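Local structure of EreC (Klebsiella pneumoniae, 6XCQ) at residues I137-K140 against S141-E145; L161-R164 against D165-Q169; D372-R375 against E376-E380; M406-S410 against A411-T415. The protein probably inactivates macrolide antibiotics such as erythromycin by hydrolysing the ester bond of their lactone ring, an esterase route to macrolide resistance. The protein carries 1 engineered substitution. All coordinates share one frame; numbering follows the deposited sequence.

Contact 1: I137-K140 against S141-E145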
loop_
_atom_site.group_PDB
_atom_site.type_symbol
_atom_site.label_atom_id
_atom_site.label_comp_id
_atom_site.label_asym_id
_atom_site.label_seq_id
_atom_site.Cartn_x
_atom_site.Cartn_y
_atom_site.Cartn_z
ATOM N N ILE A 137 4.449 -7.955 13.223
ATOM C CA ILE A 137 4.906 -8.657 14.421
ATOM C C ILE A 137 6.410 -8.496 14.582
ATOM O O ILE A 137 6.911 -8.266 15.691
ATOM C CB ILE A 137 4.507 -10.144 14.368
ATOM C CG1 ILE A 137 2.990 -10.308 14.367
ATOM C CG2 ILE A 137 5.115 -10.906 15.551
ATOM C CD1 ILE A 137 2.557 -11.705 13.860
ATOM N N TRP A 138 7.153 -8.595 13.477
ATOM C CA TRP A 138 8.592 -8.369 13.544
ATOM C C TRP A 138 8.913 -6.928 13.944
ATOM O O TRP A 138 9.756 -6.690 14.815
ATOM C CB TRP A 138 9.247 -8.720 12.201
ATOM C CG TRP A 138 10.674 -8.315 12.203
ATOM C CD1 TRP A 138 11.726 -9.016 12.724
ATOM C CD2 TRP A 138 11.213 -7.097 11.696
ATOM N NE1 TRP A 138 12.893 -8.305 12.562
ATOM C CE2 TRP A 138 12.605 -7.126 11.929
ATOM C CE3 TRP A 138 10.657 -5.980 11.065
ATOM C CZ2 TRP A 138 13.437 -6.083 11.561
ATOM C CZ3 TRP A 138 11.487 -4.959 10.692
ATOM C CH2 TRP A 138 12.865 -5.011 10.939
ATOM N N ILE A 139 8.237 -5.953 13.326
ATOM C CA ILE A 139 8.501 -4.541 13.614
ATOM C C ILE A 139 8.372 -4.260 15.109
ATOM O O ILE A 139 9.218 -3.586 15.713
ATOM C CB ILE A 139 7.549 -3.641 12.806
ATOM C CG1 ILE A 139 8.036 -3.451 11.370
ATOM C CG2 ILE A 139 7.392 -2.278 13.479
ATOM C CD1 ILE A 139 7.032 -2.682 10.511
ATOM N N LYS A 140 7.307 -4.771 15.726
ATOM C CA LYS A 140 7.091 -4.511 17.147
ATOM C C LYS A 140 8.255 -5.034 17.983
ATOM O O LYS A 140 8.762 -4.331 18.862
ATOM C CB LYS A 140 5.768 -5.132 17.599
ATOM C CG LYS A 140 5.460 -4.965 19.087
ATOM C CD LYS A 140 4.071 -5.495 19.437
ATOM C CE LYS A 140 3.693 -5.203 20.927
ATOM N NZ LYS A 140 2.279 -5.626 21.198
ATOM N N SER A 141 8.707 -6.263 17.715
ATOM C CA SER A 141 9.865 -6.789 18.436
ATOM C C SER A 141 11.096 -5.947 18.165
ATOM O O SER A 141 11.790 -5.513 19.097
ATOM C CB SER A 141 10.121 -8.246 18.045
ATOM O OG SER A 141 8.938 -9.017 18.148
ATOM N N TYR A 142 11.378 -5.709 16.885
ATOM C CA TYR A 142 12.512 -4.879 16.482
ATOM C C TYR A 142 12.529 -3.537 17.215
ATOM O O TYR A 142 13.569 -3.102 17.723
ATOM C CB TYR A 142 12.467 -4.660 14.970
ATOM C CG TYR A 142 13.488 -3.671 14.466
ATOM C CD1 TYR A 142 14.851 -3.947 14.540
ATOM C CD2 TYR A 142 13.092 -2.473 13.890
ATOM C CE1 TYR A 142 15.789 -3.049 14.072
ATOM C CE2 TYR A 142 14.023 -1.560 13.421
ATOM C CZ TYR A 142 15.368 -1.858 13.515
ATOM O OH TYR A 142 16.287 -0.959 13.042
ATOM N N LEU A 143 11.388 -2.851 17.260
ATOM C CA LEU A 143 11.356 -1.544 17.920
ATOM C C LEU A 143 11.601 -1.676 19.421
ATOM O O LEU A 143 12.388 -0.914 19.995
ATOM C CB LEU A 143 10.024 -0.852 17.644
ATOM C CG LEU A 143 9.835 -0.486 16.172
ATOM C CD1 LEU A 143 8.508 0.205 15.952
ATOM C CD2 LEU A 143 10.995 0.360 15.659
ATOM N N ARG A 144 10.961 -2.651 20.070
ATOM C CA ARG A 144 11.179 -2.850 21.501
ATOM C C ARG A 144 12.638 -3.173 21.801
ATOM O O ARG A 144 13.262 -2.539 22.658
ATOM C CB ARG A 144 10.276 -3.964 22.022
ATOM C CG ARG A 144 10.638 -4.408 23.432
ATOM C CD ARG A 144 9.670 -5.449 23.986
ATOM N NE ARG A 144 9.737 -6.717 23.261
ATOM C CZ ARG A 144 8.807 -7.148 22.412
ATOM N NH1 ARG A 144 8.952 -8.318 21.797
ATOM N NH2 ARG A 144 7.723 -6.413 22.181
ATOM N N GLU A 145 13.200 -4.164 21.101
ATOM C CA GLU A 145 14.556 -4.610 21.402
ATOM C C GLU A 145 15.592 -3.559 21.021
ATOM O O GLU A 145 16.602 -3.397 21.715
ATOM C CB GLU A 145 14.827 -5.951 20.706
ATOM C CG GLU A 145 14.042 -7.103 21.361
ATOM C CD GLU A 145 13.924 -8.357 20.496
ATOM O OE1 GLU A 145 14.624 -8.454 19.465
ATOM O OE2 GLU A 145 13.122 -9.248 20.859
#

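Contact 2: L161-R164 against D165-Q169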
loop_
_atom_site.group_PDB
_atom_site.type_symbol
_atom_site.label_atom_id
_atom_site.label_comp_id
_atom_site.label_asym_id
_atom_site.label_seq_id
_atom_site.Cartn_x
_atom_site.Cartn_y
_atom_site.Cartn_z
ATOM N N LEU A 161 -12.654 -0.928 1.937
ATOM C CA LEU A 161 -13.577 0.020 1.290
ATOM C C LEU A 161 -14.865 0.192 2.103
ATOM O O LEU A 161 -15.925 0.509 1.570
ATOM C CB LEU A 161 -13.889 -0.372 -0.164
ATOM C CG LEU A 161 -12.664 -0.511 -1.085
ATOM C CD1 LEU A 161 -13.055 -0.817 -2.551
ATOM C CD2 LEU A 161 -11.785 0.736 -1.017
ATOM N N ASN A 162 -14.776 0.028 3.420
ATOM C CA ASN A 162 -15.921 0.291 4.277
ATOM C C ASN A 162 -15.763 1.691 4.859
ATOM O O ASN A 162 -14.826 1.917 5.639
ATOM C CB ASN A 162 -16.002 -0.748 5.393
ATOM C CG ASN A 162 -17.134 -0.479 6.377
ATOM O OD1 ASN A 162 -17.832 0.545 6.307
ATOM N ND2 ASN A 162 -17.321 -1.408 7.308
ATOM N N PRO A 163 -16.630 2.646 4.519
ATOM C CA PRO A 163 -16.461 4.031 5.001
ATOM C C PRO A 163 -16.916 4.282 6.429
ATOM O O PRO A 163 -16.873 5.439 6.873
ATOM C CB PRO A 163 -17.329 4.836 4.025
ATOM C CG PRO A 163 -18.444 3.897 3.682
ATOM C CD PRO A 163 -17.790 2.509 3.621
ATOM N N ARG A 164 -17.336 3.247 7.162
ATOM C CA ARG A 164 -17.916 3.453 8.484
ATOM C C ARG A 164 -16.970 4.208 9.415
ATOM O O ARG A 164 -17.366 5.203 10.028
ATOM C CB ARG A 164 -18.307 2.116 9.110
ATOM C CG ARG A 164 -19.070 2.292 10.424
ATOM C CD ARG A 164 -19.004 1.053 11.303
ATOM N NE ARG A 164 -17.648 0.764 11.771
ATOM C CZ ARG A 164 -16.956 -0.317 11.424
ATOM N NH1 ARG A 164 -15.730 -0.506 11.897
ATOM N NH2 ARG A 164 -17.492 -1.210 10.603
ATOM N N ASP A 165 -15.729 3.724 9.570
ATOM C CA ASP A 165 -14.779 4.377 10.473
ATOM C C ASP A 165 -14.594 5.841 10.090
ATOM O O ASP A 165 -14.572 6.722 10.952
ATOM C CB ASP A 165 -13.406 3.684 10.448
ATOM C CG ASP A 165 -13.370 2.332 11.171
ATOM O OD1 ASP A 165 -14.299 1.976 11.929
ATOM O OD2 ASP A 165 -12.367 1.619 10.955
ATOM N N ASP A 166 -14.432 6.114 8.793
ATOM C CA ASP A 166 -14.172 7.488 8.379
ATOM C C ASP A 166 -15.354 8.384 8.721
ATOM O O ASP A 166 -15.174 9.484 9.249
ATOM C CB ASP A 166 -13.874 7.549 6.885
ATOM C CG ASP A 166 -12.480 7.026 6.540
ATOM O OD1 ASP A 166 -11.496 7.433 7.203
ATOM O OD2 ASP A 166 -12.373 6.220 5.592
ATOM N N LEU A 167 -16.567 7.924 8.415
ATOM C CA LEU A 167 -17.760 8.721 8.672
ATOM C C LEU A 167 -17.974 8.929 10.159
ATOM O O LEU A 167 -18.440 9.994 10.585
ATOM C CB LEU A 167 -18.984 8.046 8.067
ATOM C CG LEU A 167 -19.135 8.074 6.552
ATOM C CD1 LEU A 167 -19.834 6.800 6.103
ATOM C CD2 LEU A 167 -19.903 9.317 6.104
ATOM N N ALA A 168 -17.665 7.914 10.964
ATOM C CA ALA A 168 -17.878 8.024 12.401
ATOM C C ALA A 168 -16.920 9.028 13.020
ATOM O O ALA A 168 -17.310 9.801 13.901
ATOM C CB ALA A 168 -17.724 6.654 13.066
ATOM N N GLN A 169 -15.655 9.013 12.593
ATOM C CA GLN A 169 -14.719 10.020 13.075
ATOM C C GLN A 169 -15.117 11.399 12.576
ATOM O O GLN A 169 -15.098 12.371 13.341
ATOM C CB GLN A 169 -13.289 9.685 12.639
ATOM C CG GLN A 169 -12.265 10.633 13.233
ATOM C CD GLN A 169 -10.919 10.588 12.531
ATOM O OE1 GLN A 169 -10.332 11.624 12.225
ATOM N NE2 GLN A 169 -10.422 9.386 12.281
HETATM O O HOH W 1 -13.312 3.965 6.963
HETATM O O HOH W 2 -14.863 1.373 8.227
#

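Contact 3: D372-R375 against E376-E380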
loop_
_atom_site.group_PDB
_atom_site.type_symbol
_atom_site.label_atom_id
_atom_site.label_comp_id
_atom_site.label_asym_id
_atom_site.label_seq_id
_atom_site.Cartn_x
_atom_site.Cartn_y
_atom_site.Cartn_z
ATOM N N ASP A 372 4.668 -17.150 -13.725
ATOM C CA ASP A 372 4.918 -16.932 -15.148
ATOM C C ASP A 372 6.303 -17.435 -15.544
ATOM O O ASP A 372 7.274 -17.279 -14.794
ATOM C CB ASP A 372 4.797 -15.440 -15.484
ATOM C CG ASP A 372 4.619 -15.188 -16.971
ATOM O OD1 ASP A 372 4.076 -16.081 -17.656
ATOM O OD2 ASP A 372 5.026 -14.105 -17.455
ATOM N N ALA A 373 6.388 -18.034 -16.738
ATOM C CA ALA A 373 7.661 -18.533 -17.252
ATOM C C ALA A 373 8.711 -17.431 -17.329
ATOM O O ALA A 373 8.428 -16.299 -17.723
ATOM C CB ALA A 373 7.472 -19.143 -18.644
ATOM N N ILE A 374 9.945 -17.779 -16.993
ATOM C CA ILE A 374 11.052 -16.832 -17.075
ATOM C C ILE A 374 11.577 -16.841 -18.510
ATOM O O ILE A 374 11.972 -17.886 -19.022
ATOM C CB ILE A 374 12.150 -17.205 -16.069
ATOM C CG1 ILE A 374 11.594 -17.070 -14.644
ATOM C CG2 ILE A 374 13.432 -16.385 -16.290
ATOM C CD1 ILE A 374 12.419 -17.831 -13.578
ATOM N N ARG A 375 11.566 -15.686 -19.168
ATOM C CA ARG A 375 11.975 -15.595 -20.562
ATOM C C ARG A 375 13.249 -14.768 -20.690
ATOM O O ARG A 375 13.735 -14.165 -19.720
ATOM C CB ARG A 375 10.848 -15.010 -21.419
ATOM C CG ARG A 375 9.619 -15.880 -21.389
ATOM C CD ARG A 375 8.457 -15.262 -22.109
ATOM N NE ARG A 375 7.212 -15.935 -21.754
ATOM C CZ ARG A 375 6.460 -15.595 -20.709
ATOM N NH1 ARG A 375 6.828 -14.587 -19.916
ATOM N NH2 ARG A 375 5.342 -16.263 -20.452
ATOM N N GLU A 376 13.798 -14.754 -21.914
ATOM C CA GLU A 376 15.115 -14.160 -22.115
ATOM C C GLU A 376 15.088 -12.657 -21.896
ATOM O O GLU A 376 16.091 -12.079 -21.459
ATOM C CB GLU A 376 15.665 -14.486 -23.515
ATOM C CG GLU A 376 17.086 -13.933 -23.758
ATOM C CD GLU A 376 17.668 -14.275 -25.144
ATOM O OE1 GLU A 376 17.036 -15.039 -25.895
ATOM O OE2 GLU A 376 18.773 -13.786 -25.469
ATOM N N ASP A 377 13.964 -12.003 -22.182
ATOM C CA ASP A 377 13.835 -10.576 -21.891
ATOM C C ASP A 377 13.108 -10.336 -20.572
ATOM O O ASP A 377 12.350 -9.372 -20.434
ATOM C CB ASP A 377 13.137 -9.851 -23.035
ATOM C CG ASP A 377 11.783 -10.437 -23.371
ATOM O OD1 ASP A 377 11.265 -11.297 -22.617
ATOM O OD2 ASP A 377 11.228 -10.025 -24.406
ATOM N N SER A 378 13.310 -11.202 -19.584
ATOM C CA SER A 378 12.725 -10.983 -18.271
ATOM C C SER A 378 13.778 -10.487 -17.281
ATOM O O SER A 378 14.980 -10.732 -17.435
ATOM C CB SER A 378 12.053 -12.258 -17.765
ATOM O OG SER A 378 12.997 -13.193 -17.298
ATOM N N MET A 379 13.324 -9.730 -16.281
ATOM C CA MET A 379 14.237 -9.327 -15.215
ATOM C C MET A 379 14.760 -10.550 -14.467
ATOM O O MET A 379 15.911 -10.573 -14.017
ATOM C CB MET A 379 13.536 -8.366 -14.256
ATOM C CG MET A 379 14.398 -7.929 -13.067
ATOM S SD MET A 379 15.946 -7.082 -13.499
ATOM C CE MET A 379 15.337 -5.752 -14.479
ATOM N N GLU A 380 13.918 -11.572 -14.325
ATOM C CA GLU A 380 14.334 -12.805 -13.666
ATOM C C GLU A 380 15.517 -13.448 -14.378
ATOM O O GLU A 380 16.428 -13.976 -13.730
ATOM C CB GLU A 380 13.149 -13.777 -13.598
ATOM C CG GLU A 380 12.035 -13.313 -12.624
ATOM C CD GLU A 380 11.166 -12.173 -13.157
ATOM O OE1 GLU A 380 11.096 -11.990 -14.394
ATOM O OE2 GLU A 380 10.535 -11.466 -12.328
#

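Contact 4: M406-S410 against A411-T415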
loop_
_atom_site.group_PDB
_atom_site.type_symbol
_atom_site.label_atom_id
_atom_site.label_comp_id
_atom_site.label_asym_id
_atom_site.label_seq_id
_atom_site.Cartn_x
_atom_site.Cartn_y
_atom_site.Cartn_z
ATOM N N MET A 406 8.745 -8.330 -15.953
ATOM C CA MET A 406 9.006 -8.818 -14.604
ATOM C C MET A 406 7.748 -9.488 -14.080
ATOM O O MET A 406 6.633 -9.059 -14.384
ATOM C CB MET A 406 9.444 -7.676 -13.664
ATOM C CG MET A 406 9.825 -8.129 -12.250
ATOM S SD MET A 406 10.791 -6.856 -11.387
ATOM C CE MET A 406 9.695 -5.452 -11.576
ATOM N N ARG A 407 7.933 -10.532 -13.275
ATOM C CA ARG A 407 6.790 -11.241 -12.720
ATOM C C ARG A 407 5.944 -10.302 -11.861
ATOM O O ARG A 407 6.451 -9.404 -11.192
ATOM C CB ARG A 407 7.253 -12.435 -11.891
ATOM C CG ARG A 407 7.911 -13.538 -12.753
ATOM C CD ARG A 407 8.532 -14.596 -11.894
ATOM N NE ARG A 407 8.488 -15.906 -12.548
ATOM C CZ ARG A 407 8.973 -17.019 -12.021
ATOM N NH1 ARG A 407 9.568 -16.988 -10.835
ATOM N NH2 ARG A 407 8.844 -18.166 -12.673
ATOM N N SER A 408 4.641 -10.525 -11.885
ATOM C CA SER A 408 3.735 -9.773 -11.031
ATOM C C SER A 408 2.545 -10.689 -10.794
ATOM O O SER A 408 1.876 -11.082 -11.754
ATOM C CB SER A 408 3.333 -8.457 -11.705
ATOM O OG SER A 408 2.325 -7.775 -10.983
ATOM N N GLN A 409 2.319 -11.071 -9.541
ATOM C CA GLN A 409 1.354 -12.140 -9.202
ATOM C C GLN A 409 1.768 -13.379 -10.002
ATOM O O GLN A 409 2.969 -13.662 -10.106
ATOM C CB GLN A 409 -0.074 -11.669 -9.435
ATOM C CG GLN A 409 -0.517 -10.514 -8.537
ATOM C CD GLN A 409 -0.392 -10.828 -7.059
ATOM O OE1 GLN A 409 0.256 -10.089 -6.328
ATOM N NE2 GLN A 409 -1.048 -11.913 -6.603
ATOM N N SER A 410 0.830 -14.116 -10.599
ATOM C CA SER A 410 1.172 -15.258 -11.440
ATOM C C SER A 410 1.381 -14.872 -12.898
ATOM O O SER A 410 1.537 -15.758 -13.740
ATOM C CB SER A 410 0.100 -16.351 -11.340
ATOM O OG SER A 410 -1.159 -15.894 -11.788
ATOM N N ALA A 411 1.427 -13.574 -13.205
ATOM C CA ALA A 411 1.663 -13.099 -14.562
ATOM C C ALA A 411 2.962 -12.299 -14.619
ATOM O O ALA A 411 3.871 -12.548 -13.822
ATOM C CB ALA A 411 0.474 -12.256 -15.043
ATOM N N SER A 412 3.068 -11.366 -15.575
ATOM C CA SER A 412 4.170 -10.410 -15.659
ATOM C C SER A 412 3.649 -9.052 -16.124
ATOM O O SER A 412 2.577 -8.949 -16.714
ATOM C CB SER A 412 5.293 -10.869 -16.614
ATOM O OG SER A 412 5.936 -12.052 -16.161
ATOM N N VAL A 413 4.418 -8.005 -15.841
ATOM C CA VAL A 413 4.200 -6.692 -16.434
ATOM C C VAL A 413 5.377 -6.422 -17.359
ATOM O O VAL A 413 6.475 -6.945 -17.157
ATOM C CB VAL A 413 4.050 -5.558 -15.389
ATOM C CG1 VAL A 413 2.958 -5.893 -14.390
ATOM C CG2 VAL A 413 5.367 -5.289 -14.680
ATOM N N GLU A 414 5.146 -5.613 -18.384
ATOM C CA GLU A 414 6.197 -5.203 -19.306
ATOM C C GLU A 414 6.297 -3.690 -19.311
ATOM O O GLU A 414 5.279 -2.997 -19.368
ATOM C CB GLU A 414 5.927 -5.707 -20.723
ATOM C CG GLU A 414 6.842 -5.070 -21.766
ATOM C CD GLU A 414 6.950 -5.878 -23.062
ATOM O OE1 GLU A 414 6.057 -6.731 -23.312
ATOM O OE2 GLU A 414 7.932 -5.654 -23.821
ATOM N N THR A 415 7.522 -3.178 -19.276
ATOM C CA THR A 415 7.740 -1.739 -19.179
ATOM C C THR A 415 9.215 -1.485 -19.471
ATOM O O THR A 415 9.979 -2.414 -19.770
ATOM C CB THR A 415 7.312 -1.227 -17.792
ATOM O OG1 THR A 415 7.297 0.210 -17.767
ATOM C CG2 THR A 415 8.250 -1.756 -16.746
HETATM O O HOH W 3 4.387 -14.540 -12.263
#

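Contact 1: I137-K140 against S141-E145
The six-membered ring of Trp138 and the ring of Tyr142, one helical turn apart, lie with planes only 10° from parallel but slid so far that they barely overlap, their centroids 4.9 Å apart. Over one face of Trp138 lies the root of the tyrosine: Tyr142 CB stands 3.9 Å from the centroid of the six-membered ring, a CH-pi contact. In return Trp138 CH2 sits over the rim of one face of Tyr142, while the carbonyl oxygen of Ile139 lies at the Tyr142 edge. Both side chains leave the helix with CG trans to the main-chain nitrogen (chi1 172° and 173°) and run the same way, toward helix 73-90, where Arg84 touches both rings. Their polar ends are anchored there and beyond, Tyr142 OH on Glu88 and Trp138 NE1 on Gln43.

One residue on, Ile139 and Leu143 repeat the spacing, with Ile139 CG2 3.7 Å from Leu143 CD1. Lys140 stretches out to Ser113, and Arg144 folds back at chi3 so that one face of its guanidinium lies over Lys140 O.

Underneath run the main-chain bonds, Tyr142 N to Trp138 O at 2.8 Å and Leu143 N to Ile139 O at 2.8 Å. This is the i to i+4 pattern of an alpha-helix, here the C-terminal part of helix 126-146, with its aromatic pair facing helix 73-90.

Contact 2: L161-R164 against D165-Q169
Pro163 and Leu167 point the same way, side by side, with Pro163 CB 3.8 Å from Leu167 CD1. The leucine reaches the proline because its CG is trans to its own carbonyl carbon (chi1 -73°), which carries the branch back along the axis toward the start of the helix. Ile195 touches the proline and Leu192 the leucine, both from loops.

Arg164 and Asp165 are set quite differently. Their flat ends are turned 77° against each other, and the salt bridge rests on one pair of atoms, Arg164 NH1 and Asp165 OD1, 2.9 Å apart. As a hydrogen bond it is weak, bent to 126° at the hydrogen. The arginine bends at chi3 to get there; the other carboxylate oxygen of Asp165 pairs with Arg106 of helix 101-112.

Asn162 accepts from Arg164 N through OD1 at 2.9 Å, with the donor well above the carbonyl plane. Its main-chain oxygen takes two waters: one passes the link to Asp165 N, the other to Asp166 N, and this second water also donates weakly to Asp166 OD2, whose stronger partner is Ser254. Two amides of the first turn are thus satisfied through water, before Leu167 N bonds Pro163 O at 2.9 Å and Ala168 N bonds Arg164 O at 2.9 Å. The whole is a capped N terminus, with asparagine and proline leading into helix 164-177.

Contact 3: D372-R375 against E376-E380
A type I beta turn, closed by Ser378 on Arg375 O, has Glu376 as the first of its two central residues. The extended side chain of Glu376 leads off to a salt bridge with Lys402. Asp377, the second central residue, brings OD1 to 3.9 Å from Arg375 CB, although its charge is paired with Arg405.

Ser378 closes the turn with two bonds to one acceptor. Its amide N reaches Arg375 O at 3.0 Å, coming from well above the carbonyl plane, whereas Ser378 OG lies in that plane, on a lone pair of Arg375 O, at 2.7 Å. With chi1 at 77° the hydroxyl stands between the serine's own N and carbonyl carbon, where it also caps Gln381 N as the N-cap of the helix. Ile374 CG2 packs against this same hydroxyl, 3.4 Å from Ser378 OG.

Met379 turns away to pack on Met401 and Ala403. Glu380, one residue on, sets its CB 3.8 Å from Ile374 CG2 and sends its carboxylate to Thr344. Just before the turn's central residues, Arg375 grips Asp372 end-on: NH2 meets Asp372 OD1 and NH1 meets Asp372 OD2, each at 3.1 Å.

The turn thus delivers the loop following strand 365-370 into helix 379-387, alongside strand 405-408, with main-chain bonds from Asp377 and Met379 to Arg405.

Contact 4: M406-S410 against A411-T415
Met406 and Val413 face each other as a hydrogen-bonded antiparallel pair, Met406 N to Val413 O and Val413 N to Met406 O both measuring 2.9 Å. Next along, Arg407 and Ser412 form a non-hydrogen-bonded pair with CA atoms 4.0 Å apart and side chains that diverge. Here the main chains touch through CH groups: Ser412 CA lies 3.1 Å from Met406 O. Ser408 and Ala411 make the following hydrogen-bonded pair, the N of each bonding the O of the other. The side chains of Met406, Ser408, Ala411 and Val413 share one face, on which Val413 CG1 packs 3.7 Å from Ser408 CB. Ser408 holds its OG trans to its backbone N (chi1 173°), and the hydroxyl goes on to Asn308.

This is a beta hairpin with a two-residue loop: strands 405-408 and 411-414 are joined by a type II' turn with Gln409 and Ser410 at its corners. Gln409 adopts a positive phi of 55°, as the first corner of such a turn requires. A water donates to both Gln409 O, at 2.7 Å, and Ala411 O, at 2.6 Å, bridging the turn.

Further out, the side chains of the turn are fixed by the protein around it. Gln409 reaches His306 through OE1 and Glu352 through NE2, while Ser410 OG bonds the other carboxylate oxygen of Glu352. Arg407 extends to the carbonyls of Asp372, Gly347 and His345, and its own amide N donates to Glu380. Phe317 of strand 315-317 touches Ser408, Gln409 and Val413.

Overall arrangement
From the N terminus the four contacts come strictly in series; none nests in or crosses another. Contact 1 joins successive turns of helix 126-146. Contact 2 ends the loop that follows strand 151-154, at one edge of the main mixed sheet, and starts helix 164-177; its centre is about 29 Å from that of contact 1. Contacts 3 and 4 lie across the chain's centre from contact 2. Contact 3 turns the loop after strand 365-370 into helix 379-387, and contact 4 closes the hairpin 405-408/411-414. These two touch, centres about 9 Å apart: Asp372 OD2 and Ser412 OG, 2.6 Å apart, probably share a hydrogen bond, tying loop to hairpin.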